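Beta-N-acetylhexosaminidase (Streptomyces plicatus, PDB 1JAK) hydrolyses terminal beta-linked N-acetylhexosamine residues, probably by the substrate-assisted mechanism of family 20 glycoside hydrolases. Local coordinates at residues T451-D454 with P455-D459. Sequence-based numbering, arbitrary orientation.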
loop_
_atom_site.group_PDB
_atom_site.type_symbol
_atom_site.label_atom_id
_atom_site.label_comp_id
_atom_site.label_asym_id
_atom_site.label_seq_id
_atom_site.Cartn_x
_atom_site.Cartn_y
_atom_site.Cartn_z
ATOM N N THR A 451 -4.154 -17.565 2.778
ATOM C CA THR A 451 -5.081 -17.898 3.863
ATOM C C THR A 451 -6.255 -16.946 4.088
ATOM O O THR A 451 -7.057 -17.165 4.997
ATOM C CB THR A 451 -4.329 -17.987 5.215
ATOM O OG1 THR A 451 -3.987 -16.665 5.660
ATOM C CG2 THR A 451 -3.053 -18.802 5.065
ATOM N N LEU A 452 -6.363 -15.908 3.265
ATOM C CA LEU A 452 -7.410 -14.903 3.434
ATOM C C LEU A 452 -8.373 -14.869 2.252
ATOM O O LEU A 452 -7.960 -14.648 1.117
ATOM C CB LEU A 452 -6.749 -13.535 3.620
ATOM C CG LEU A 452 -5.582 -13.580 4.619
ATOM C CD1 LEU A 452 -4.822 -12.265 4.600
ATOM C CD2 LEU A 452 -6.105 -13.880 6.015
ATOM N N SER A 453 -9.658 -15.068 2.530
ATOM C CA SER A 453 -10.660 -15.094 1.474
ATOM C C SER A 453 -11.757 -14.034 1.552
ATOM O O SER A 453 -12.609 -13.964 0.665
ATOM C CB SER A 453 -11.294 -16.487 1.406
ATOM O OG SER A 453 -11.854 -16.850 2.653
ATOM N N ASP A 454 -11.767 -13.221 2.601
ATOM C CA ASP A 454 -12.778 -12.171 2.682
ATOM C C ASP A 454 -12.205 -10.888 3.272
ATOM O O ASP A 454 -11.183 -10.911 3.961
ATOM C CB ASP A 454 -14.010 -12.642 3.468
ATOM C CG ASP A 454 -13.740 -12.823 4.938
ATOM O OD1 ASP A 454 -13.335 -11.841 5.595
ATOM O OD2 ASP A 454 -13.949 -13.951 5.438
ATOM N N PRO A 455 -12.848 -9.744 2.988
ATOM C CA PRO A 455 -12.407 -8.434 3.477
ATOM C C PRO A 455 -12.137 -8.332 4.973
ATOM O O PRO A 455 -11.210 -7.640 5.386
ATOM C CB PRO A 455 -13.529 -7.505 3.026
ATOM C CG PRO A 455 -13.959 -8.127 1.741
ATOM C CD PRO A 455 -14.013 -9.595 2.096
ATOM N N ASP A 456 -12.946 -9.007 5.785
ATOM C CA ASP A 456 -12.749 -8.955 7.230
ATOM C C ASP A 456 -11.451 -9.644 7.641
ATOM O O ASP A 456 -10.787 -9.217 8.588
ATOM C CB ASP A 456 -13.931 -9.593 7.964
ATOM C CG ASP A 456 -15.222 -8.814 7.779
ATOM O OD1 ASP A 456 -15.151 -7.596 7.509
ATOM O OD2 ASP A 456 -16.308 -9.415 7.921
ATOM N N GLN A 457 -11.092 -10.713 6.938
ATOM C CA GLN A 457 -9.856 -11.424 7.245
ATOM C C GLN A 457 -8.669 -10.557 6.834
ATOM O O GLN A 457 -7.625 -10.563 7.492
ATOM C CB GLN A 457 -9.819 -12.771 6.517
ATOM C CG GLN A 457 -10.950 -13.701 6.935
ATOM C CD GLN A 457 -10.868 -15.058 6.272
ATOM O OE1 GLN A 457 -10.477 -15.168 5.113
ATOM N NE2 GLN A 457 -11.257 -16.100 7.001
ATOM N N LEU A 458 -8.825 -9.810 5.746
ATOM C CA LEU A 458 -7.757 -8.918 5.313
ATOM C C LEU A 458 -7.508 -7.899 6.425
ATOM O O LEU A 458 -6.360 -7.610 6.765
ATOM C CB LEU A 458 -8.141 -8.180 4.029
ATOM C CG LEU A 458 -8.340 -9.016 2.764
ATOM C CD1 LEU A 458 -8.665 -8.086 1.603
ATOM C CD2 LEU A 458 -7.083 -9.824 2.466
ATOM N N ASP A 459 -8.583 -7.360 6.996
ATOM C CA ASP A 459 -8.446 -6.372 8.068
ATOM C C ASP A 459 -7.725 -6.928 9.294
ATOM O O ASP A 459 -6.835 -6.279 9.847
ATOM C CB ASP A 459 -9.817 -5.841 8.522
ATOM C CG ASP A 459 -10.455 -4.896 7.517
ATOM O OD1 ASP A 459 -9.721 -4.222 6.764
ATOM O OD2 ASP A 459 -11.703 -4.816 7.495
#
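Gln-457 and Asp-454 form a capping box at the start of helix 455-462, which follows the last strand of the catalytic alpha/beta barrel. The loop runs on directly from Glu-450 of the inhibitor pocket, and the Thr-451 side chain is about 8 Å from the bound azasugar. Asp-454 is the N-cap: its CG sits between its own backbone N and carbonyl carbon (chi1 70°), which swings OD1 over the first turn to accept from Gln-457 N at 2.8 Å, on the syn side but 33° out of the carboxylate plane. The return bond, Asp-454 N to Gln-457 OE1, is long and weak; OE1 is spent mainly on Ser-453 N, at 2.7 Å and nearly straight. Asp-454 O accepts from Leu-458 N at 3.2 Å. The packed side faces strand 440-447, where Leu-458 CD2 meets Leu-452 CB at 3.9 Å and both leucines touch Leu-447. The outer side, with Ser-453 and Asp-456, is open to solvent. With an alanine at Gln-457, Ser-453 N would probably lose its acceptor and Asp-454 N its weak one, leaving the loop freer to shift. The helix N-terminus probably favours a negative Asp-454 carboxylate, while nearby Asp-456, itself salt-bridged to Arg-178, partly opposes this.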